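Local coordinates for protein berberine bridge enzyme-like 28 (Arabidopsis thaliana, PDB 5D79) that is a covalently FAD-linked plant oxidoreductase of the berberine bridge enzyme-like family, secreted and involved in adaptation to salt stress, at residues Glu222-Phe236 with Phe500-Val514. Sequence-based numbering, arbitrary orientation.
Sequences EDYFWAIRGGGGSSF and FKNNFERLVRVKTRV. With FAD (flavin-adenine dinucleotide), chain E.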
loop_
_atom_site.group_PDB
_atom_site.type_symbol
_atom_site.label_atom_id
_atom_site.label_comp_id
_atom_site.label_asym_id
_atom_site.label_seq_id
_atom_site.Cartn_x
_atom_site.Cartn_y
_atom_site.Cartn_z
ATOM N N GLU A 222 -22.166 9.598 1.459
ATOM C CA GLU A 222 -21.036 9.994 0.623
ATOM C C GLU A 222 -19.793 10.294 1.444
ATOM O O GLU A 222 -18.687 10.014 1.001
ATOM C CB GLU A 222 -21.395 11.204 -0.245
ATOM C CG GLU A 222 -22.310 10.864 -1.410
ATOM C CD GLU A 222 -21.709 9.829 -2.346
ATOM O OE1 GLU A 222 -20.735 10.167 -3.043
ATOM O OE2 GLU A 222 -22.202 8.678 -2.380
ATOM N N ASP A 223 -19.978 10.862 2.637
ATOM C CA ASP A 223 -18.865 11.163 3.539
ATOM C C ASP A 223 -18.153 9.868 3.947
ATOM O O ASP A 223 -16.922 9.773 3.925
ATOM C CB ASP A 223 -19.360 11.918 4.788
ATOM C CG ASP A 223 -19.106 13.426 4.719
ATOM O OD1 ASP A 223 -18.346 13.868 3.834
ATOM O OD2 ASP A 223 -19.658 14.167 5.567
ATOM N N TYR A 224 -18.940 8.869 4.328
ATOM C CA TYR A 224 -18.387 7.583 4.708
ATOM C C TYR A 224 -17.668 6.964 3.507
ATOM O O TYR A 224 -16.521 6.510 3.622
ATOM C CB TYR A 224 -19.505 6.668 5.225
ATOM C CG TYR A 224 -19.103 5.635 6.270
ATOM C CD1 TYR A 224 -17.818 5.074 6.302
ATOM C CD2 TYR A 224 -20.027 5.209 7.221
ATOM C CE1 TYR A 224 -17.479 4.127 7.259
ATOM C CE2 TYR A 224 -19.699 4.270 8.172
ATOM C CZ TYR A 224 -18.432 3.727 8.191
ATOM O OH TYR A 224 -18.151 2.793 9.165
ATOM N N PHE A 225 -18.348 6.957 2.357
ATOM C CA PHE A 225 -17.805 6.384 1.120
ATOM C C PHE A 225 -16.502 7.054 0.689
ATOM O O PHE A 225 -15.635 6.453 0.056
ATOM C CB PHE A 225 -18.831 6.485 -0.014
ATOM C CG PHE A 225 -18.418 5.748 -1.259
ATOM C CD1 PHE A 225 -18.365 4.360 -1.271
ATOM C CD2 PHE A 225 -18.069 6.437 -2.409
ATOM C CE1 PHE A 225 -17.966 3.675 -2.408
ATOM C CE2 PHE A 225 -17.672 5.761 -3.546
ATOM C CZ PHE A 225 -17.620 4.378 -3.548
ATOM N N TRP A 226 -16.368 8.318 1.041
ATOM C CA TRP A 226 -15.182 9.071 0.692
ATOM C C TRP A 226 -14.032 8.641 1.604
ATOM O O TRP A 226 -12.944 8.297 1.133
ATOM C CB TRP A 226 -15.494 10.573 0.794
ATOM C CG TRP A 226 -14.357 11.519 0.612
ATOM C CD1 TRP A 226 -13.925 12.070 -0.559
ATOM C CD2 TRP A 226 -13.532 12.070 1.645
ATOM N NE1 TRP A 226 -12.865 12.909 -0.321
ATOM C CE2 TRP A 226 -12.606 12.927 1.027
ATOM C CE3 TRP A 226 -13.477 11.908 3.031
ATOM C CZ2 TRP A 226 -11.640 13.624 1.751
ATOM C CZ3 TRP A 226 -12.524 12.600 3.745
ATOM C CH2 TRP A 226 -11.620 13.444 3.110
ATOM N N ALA A 227 -14.301 8.610 2.905
ATOM C CA ALA A 227 -13.272 8.360 3.908
ATOM C C ALA A 227 -12.598 7.002 3.741
ATOM O O ALA A 227 -11.390 6.881 3.944
ATOM C CB ALA A 227 -13.863 8.480 5.299
ATOM N N ILE A 228 -13.368 5.985 3.367
ATOM C CA ILE A 228 -12.809 4.638 3.252
ATOM C C ILE A 228 -11.928 4.486 2.013
ATOM O O ILE A 228 -11.162 3.531 1.913
ATOM C CB ILE A 228 -13.919 3.542 3.230
ATOM C CG1 ILE A 228 -14.899 3.763 2.075
ATOM C CG2 ILE A 228 -14.669 3.520 4.541
ATOM C CD1 ILE A 228 -15.935 2.666 1.941
ATOM N N ARG A 229 -12.020 5.429 1.075
ATOM C CA ARG A 229 -11.246 5.328 -0.160
ATOM C C ARG A 229 -9.961 6.150 -0.123
ATOM O O ARG A 229 -9.723 6.979 -1.014
ATOM C CB ARG A 229 -12.092 5.753 -1.361
ATOM C CG ARG A 229 -13.202 4.770 -1.714
ATOM C CD ARG A 229 -14.008 5.290 -2.896
ATOM N NE ARG A 229 -14.775 6.482 -2.531
ATOM C CZ ARG A 229 -14.945 7.540 -3.314
ATOM N NH1 ARG A 229 -14.401 7.570 -4.521
ATOM N NH2 ARG A 229 -15.660 8.566 -2.885
ATOM N N GLY A 230 -9.136 5.903 0.896
ATOM C CA GLY A 230 -7.828 6.522 1.017
ATOM C C GLY A 230 -7.485 6.930 2.440
ATOM O O GLY A 230 -6.317 7.142 2.769
ATOM N N GLY A 231 -8.504 7.027 3.290
ATOM C CA GLY A 231 -8.350 7.580 4.628
ATOM C C GLY A 231 -7.752 6.627 5.644
ATOM O O GLY A 231 -7.553 6.982 6.811
ATOM N N GLY A 232 -7.442 5.418 5.187
ATOM C CA GLY A 232 -7.003 4.355 6.072
ATOM C C GLY A 232 -8.211 3.727 6.732
ATOM O O GLY A 232 -8.815 4.313 7.626
ATOM N N GLY A 233 -8.572 2.532 6.283
ATOM C CA GLY A 233 -9.766 1.861 6.770
ATOM C C GLY A 233 -9.817 1.562 8.261
ATOM O O GLY A 233 -10.900 1.479 8.832
ATOM N N SER A 234 -8.663 1.415 8.905
ATOM C CA SER A 234 -8.648 1.053 10.324
ATOM C C SER A 234 -9.298 2.118 11.220
ATOM O O SER A 234 -9.594 1.862 12.391
ATOM C CB SER A 234 -7.214 0.781 10.787
ATOM O OG SER A 234 -6.407 1.935 10.670
ATOM N N SER A 235 -9.531 3.305 10.664
ATOM C CA SER A 235 -10.156 4.406 11.408
ATOM C C SER A 235 -11.690 4.455 11.283
ATOM O O SER A 235 -12.338 5.219 12.000
ATOM C CB SER A 235 -9.576 5.762 10.950
ATOM O OG SER A 235 -8.206 5.912 11.296
ATOM N N PHE A 236 -12.276 3.659 10.388
ATOM C CA PHE A 236 -13.669 3.904 9.991
ATOM C C PHE A 236 -14.628 2.707 10.053
ATOM O O PHE A 236 -15.847 2.897 9.996
ATOM C CB PHE A 236 -13.695 4.505 8.573
ATOM C CG PHE A 236 -13.087 5.876 8.500
ATOM C CD1 PHE A 236 -13.805 6.990 8.916
ATOM C CD2 PHE A 236 -11.789 6.053 8.058
ATOM C CE1 PHE A 236 -13.247 8.251 8.880
ATOM C CE2 PHE A 236 -11.229 7.313 8.018
ATOM C CZ PHE A 236 -11.964 8.414 8.430
ATOM N N PHE A 500 -2.502 13.251 4.953
ATOM C CA PHE A 500 -3.734 13.664 4.294
ATOM C C PHE A 500 -3.844 15.147 3.957
ATOM O O PHE A 500 -4.816 15.554 3.315
ATOM C CB PHE A 500 -4.918 13.274 5.163
ATOM C CG PHE A 500 -4.992 11.808 5.438
ATOM C CD1 PHE A 500 -5.221 10.916 4.406
ATOM C CD2 PHE A 500 -4.837 11.321 6.718
ATOM C CE1 PHE A 500 -5.293 9.573 4.641
ATOM C CE2 PHE A 500 -4.911 9.970 6.958
ATOM C CZ PHE A 500 -5.140 9.094 5.913
ATOM N N LYS A 501 -2.862 15.938 4.393
ATOM C CA LYS A 501 -2.807 17.392 4.164
ATOM C C LYS A 501 -4.138 18.101 4.454
ATOM O O LYS A 501 -4.647 18.011 5.566
ATOM C CB LYS A 501 -2.335 17.686 2.738
ATOM C CG LYS A 501 -0.930 17.150 2.467
ATOM C CD LYS A 501 -0.209 17.967 1.409
ATOM C CE LYS A 501 1.295 17.806 1.533
ATOM N NZ LYS A 501 1.977 18.045 0.234
ATOM N N ASN A 502 -4.704 18.797 3.473
ATOM C CA ASN A 502 -5.929 19.570 3.715
ATOM C C ASN A 502 -7.175 18.703 3.881
ATOM O O ASN A 502 -8.241 19.194 4.251
ATOM C CB ASN A 502 -6.147 20.577 2.588
ATOM C CG ASN A 502 -4.988 21.539 2.450
ATOM O OD1 ASN A 502 -4.509 22.082 3.436
ATOM N ND2 ASN A 502 -4.510 21.728 1.226
ATOM N N ASN A 503 -7.032 17.409 3.615
ATOM C CA ASN A 503 -8.134 16.467 3.755
ATOM C C ASN A 503 -8.320 15.980 5.183
ATOM O O ASN A 503 -9.293 15.285 5.479
ATOM C CB ASN A 503 -7.919 15.258 2.844
ATOM C CG ASN A 503 -8.202 15.557 1.385
ATOM O OD1 ASN A 503 -9.000 16.450 1.053
ATOM N ND2 ASN A 503 -7.576 14.788 0.499
ATOM N N PHE A 504 -7.386 16.319 6.065
ATOM C CA PHE A 504 -7.428 15.806 7.433
ATOM C C PHE A 504 -8.684 16.237 8.212
ATOM O O PHE A 504 -9.279 15.423 8.917
ATOM C CB PHE A 504 -6.177 16.231 8.203
ATOM C CG PHE A 504 -6.188 15.818 9.658
ATOM C CD1 PHE A 504 -6.028 14.478 10.016
ATOM C CD2 PHE A 504 -6.353 16.765 10.666
ATOM C CE1 PHE A 504 -6.033 14.094 11.349
ATOM C CE2 PHE A 504 -6.362 16.391 11.996
ATOM C CZ PHE A 504 -6.202 15.049 12.342
ATOM N N GLU A 505 -9.093 17.498 8.069
ATOM C CA GLU A 505 -10.242 18.004 8.822
ATOM C C GLU A 505 -11.525 17.283 8.435
ATOM O O GLU A 505 -12.290 16.886 9.310
ATOM C CB GLU A 505 -10.400 19.511 8.633
ATOM C CG GLU A 505 -9.292 20.314 9.305
ATOM C CD GLU A 505 -9.169 20.077 10.824
ATOM O OE1 GLU A 505 -10.193 19.809 11.501
ATOM O OE2 GLU A 505 -8.028 20.167 11.331
ATOM N N ARG A 506 -11.750 17.082 7.136
ATOM C CA ARG A 506 -12.934 16.338 6.697
ATOM C C ARG A 506 -12.966 14.913 7.262
ATOM O O ARG A 506 -13.995 14.472 7.781
ATOM C CB ARG A 506 -13.027 16.285 5.170
ATOM C CG ARG A 506 -14.288 15.566 4.711
ATOM C CD ARG A 506 -14.504 15.562 3.206
ATOM N NE ARG A 506 -15.779 14.917 2.893
ATOM C CZ ARG A 506 -16.202 14.619 1.670
ATOM N NH1 ARG A 506 -15.460 14.909 0.616
ATOM N NH2 ARG A 506 -17.375 14.027 1.507
ATOM N N LEU A 507 -11.841 14.204 7.160
ATOM C CA LEU A 507 -11.716 12.851 7.694
ATOM C C LEU A 507 -12.140 12.798 9.167
ATOM O O LEU A 507 -12.846 11.874 9.584
ATOM C CB LEU A 507 -10.279 12.347 7.536
ATOM C CG LEU A 507 -9.878 11.912 6.131
ATOM C CD1 LEU A 507 -8.373 11.929 5.975
ATOM C CD2 LEU A 507 -10.449 10.532 5.834
ATOM N N VAL A 508 -11.709 13.804 9.934
ATOM C CA VAL A 508 -12.047 13.931 11.355
ATOM C C VAL A 508 -13.540 14.182 11.552
ATOM O O VAL A 508 -14.155 13.629 12.467
ATOM C CB VAL A 508 -11.226 15.065 12.026
ATOM C CG1 VAL A 508 -11.933 15.618 13.250
ATOM C CG2 VAL A 508 -9.842 14.562 12.404
ATOM N N ARG A 509 -14.128 14.998 10.681
ATOM C CA ARG A 509 -15.569 15.212 10.720
ATOM C C ARG A 509 -16.297 13.899 10.418
ATOM O O ARG A 509 -17.188 13.482 11.169
ATOM C CB ARG A 509 -15.996 16.305 9.732
ATOM C CG ARG A 509 -15.367 17.681 9.978
ATOM C CD ARG A 509 -15.457 18.131 11.432
ATOM N NE ARG A 509 -15.193 19.567 11.583
ATOM C CZ ARG A 509 -14.000 20.097 11.831
ATOM N NH1 ARG A 509 -12.933 19.315 11.962
ATOM N NH2 ARG A 509 -13.870 21.411 11.949
ATOM N N VAL A 510 -15.904 13.240 9.333
ATOM C CA VAL A 510 -16.517 11.964 8.970
ATOM C C VAL A 510 -16.319 10.960 10.109
ATOM O O VAL A 510 -17.266 10.293 10.526
ATOM C CB VAL A 510 -15.948 11.401 7.642
ATOM C CG1 VAL A 510 -16.552 10.044 7.343
ATOM C CG2 VAL A 510 -16.219 12.356 6.491
ATOM N N LYS A 511 -15.098 10.899 10.637
ATOM C CA LYS A 511 -14.782 10.026 11.770
ATOM C C LYS A 511 -15.706 10.269 12.966
ATOM O O LYS A 511 -16.151 9.329 13.625
ATOM C CB LYS A 511 -13.322 10.220 12.191
ATOM C CG LYS A 511 -12.939 9.595 13.520
ATOM C CD LYS A 511 -12.954 8.076 13.493
ATOM C CE LYS A 511 -12.351 7.530 14.787
ATOM N NZ LYS A 511 -12.447 6.054 14.961
ATOM N N THR A 512 -16.011 11.530 13.232
ATOM C CA THR A 512 -16.826 11.869 14.388
ATOM C C THR A 512 -18.280 11.441 14.197
ATOM O O THR A 512 -18.937 11.030 15.150
ATOM C CB THR A 512 -16.735 13.370 14.699
ATOM O OG1 THR A 512 -15.359 13.704 14.921
ATOM C CG2 THR A 512 -17.542 13.728 15.957
ATOM N N ARG A 513 -18.780 11.490 12.971
ATOM C CA ARG A 513 -20.157 11.058 12.735
ATOM C C ARG A 513 -20.276 9.542 12.758
ATOM O O ARG A 513 -21.102 8.995 13.482
ATOM C CB ARG A 513 -20.690 11.592 11.400
ATOM C CG ARG A 513 -22.159 11.269 11.148
ATOM C CD ARG A 513 -22.631 11.784 9.797
ATOM N NE ARG A 513 -22.010 11.081 8.674
ATOM C CZ ARG A 513 -22.551 10.034 8.056
ATOM N NH1 ARG A 513 -23.736 9.564 8.459
ATOM N NH2 ARG A 513 -21.909 9.452 7.038
ATOM N N VAL A 514 -19.433 8.871 11.978
ATOM C CA VAL A 514 -19.590 7.440 11.716
ATOM C C VAL A 514 -19.086 6.560 12.869
ATOM O O VAL A 514 -19.536 5.419 13.028
ATOM C CB VAL A 514 -18.873 7.024 10.374
ATOM C CG1 VAL A 514 -19.212 7.998 9.266
ATOM C CG2 VAL A 514 -17.355 6.907 10.531
HETATM P PA FAD E . -2.948 -5.263 6.273
HETATM O O1A FAD E . -1.835 -5.293 7.289
HETATM O O2A FAD E . -3.832 -6.487 6.334
HETATM O O5B FAD E . -3.799 -3.900 6.444
HETATM C C5B FAD E . -3.154 -2.642 6.588
HETATM C C4B FAD E . -4.040 -1.598 7.281
HETATM O O4B FAD E . -5.326 -1.606 6.686
HETATM C C3B FAD E . -4.217 -1.915 8.759
HETATM O O3B FAD E . -4.274 -0.734 9.531
HETATM C C2B FAD E . -5.541 -2.656 8.791
HETATM O O2B FAD E . -6.210 -2.521 10.032
HETATM C C1B FAD E . -6.300 -2.050 7.615
HETATM N N9A FAD E . -7.259 -2.969 6.964
HETATM C C8A FAD E . -7.005 -4.118 6.247
HETATM N N7A FAD E . -8.190 -4.625 5.818
HETATM C C5A FAD E . -9.193 -3.822 6.245
HETATM C C6A FAD E . -10.580 -3.859 6.103
HETATM N N6A FAD E . -11.153 -4.685 5.235
HETATM N N1A FAD E . -11.353 -2.865 6.670
HETATM C C2A FAD E . -10.756 -1.837 7.367
HETATM N N3A FAD E . -9.382 -1.809 7.508
HETATM C C4A FAD E . -8.614 -2.778 6.960
HETATM N N1 FAD E . 1.475 0.099 -1.680
HETATM C C2 FAD E . 1.368 0.821 -2.857
HETATM O O2 FAD E . 0.370 1.517 -3.077
HETATM N N3 FAD E . 2.385 0.739 -3.801
HETATM C C4 FAD E . 3.506 -0.046 -3.584
HETATM O O4 FAD E . 4.330 -0.184 -4.490
HETATM C C4X FAD E . 3.599 -0.788 -2.406
HETATM N N5 FAD E . 4.635 -1.688 -2.210
HETATM C C5X FAD E . 4.541 -2.625 -1.191
HETATM C C6 FAD E . 5.428 -3.697 -1.111
HETATM C C7 FAD E . 5.325 -4.629 -0.074
HETATM C C7M FAD E . 6.292 -5.771 0.008
HETATM C C8 FAD E . 4.299 -4.517 0.866
HETATM C C8M FAD E . 4.181 -5.489 2.004
HETATM C C9 FAD E . 3.416 -3.446 0.788
HETATM C C9A FAD E . 3.564 -2.473 -0.205
HETATM N N10 FAD E . 2.708 -1.384 -0.268
HETATM C C10 FAD E . 2.557 -0.728 -1.473
HETATM C "C1'" FAD E . 1.904 -0.979 0.929
HETATM C "C2'" FAD E . 0.541 -1.641 0.998
HETATM O "O2'" FAD E . -0.257 -1.168 -0.066
HETATM C "C3'" FAD E . -0.071 -1.294 2.350
HETATM O "O3'" FAD E . 0.707 -1.901 3.359
HETATM C "C4'" FAD E . -1.479 -1.819 2.492
HETATM O "O4'" FAD E . -2.169 -1.070 3.458
HETATM C "C5'" FAD E . -1.432 -3.243 3.001
HETATM O "O5'" FAD E . -2.696 -3.834 2.806
HETATM P P FAD E . -2.908 -5.323 3.361
HETATM O O1P FAD E . -4.371 -5.677 3.331
HETATM O O2P FAD E . -2.090 -6.314 2.572
HETATM O O3P FAD E . -2.251 -5.147 4.824
HETATM O O HOH W 1 -18.060 3.284 12.276
#
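Helix 222-227 crosses helix 504-514 with their axes 9.6 Å apart at closest approach and their N-to-C directions at 121°, and beyond the first helix Gly231, Ser235 and Phe236 come back to helix 504-514. Arg506 lies along the Trp226 indole: with CG anti to the backbone N (chi1 -177°) and the chain extended to NE, CD sits over the six-membered ring, 3.5 Å from its centroid, and the guanidinium lies nearly flat over the five-membered ring, planes 17° apart, in a cation-pi stack. From there Arg506 NE and NH2 reach Asp223 OD1 side-on, both donating in the guanidinium plane, NE to OD1 2.9 Å; the stack, with this salt bridge in the modelled conformer of Asp223, probably restrains the guanidinium's rotation. Without this side chain, as with an alanine here, the Asp223 carboxylate would probably lose its mate and the indole face its flat cover. Deeper in, Leu507 CD2 wedges between Trp226 CZ3 and Phe236 CZ, the latter 3.7 Å away, and also meets Gly231 CA, where a side chain would collide with it. Gly230 O meets the edge of the Phe500 ring at CE1. Val510 sets CG1 against Asp223 O and Ala227 CB (CG1 to Ala227 CB 3.7 Å) and CG2 against Asp223 CB and CG. Val514 lays CB and CG1 over one face of Tyr224 in a CH-pi contact, while its CG2 meets the edge of Phe236. Lys511 NZ donates to Ser235 O (3.1 Å) and also makes salt bridges to Asp515 and Asp518. Water 1 bridges Phe236 O and Val514 O. The arrangement thus packs the C-terminal berberine-bridge region onto the glycine-rich loop of the PCMH-type FAD-binding domain whose Gly233 and Ser234 touch the adenosine half of the FAD.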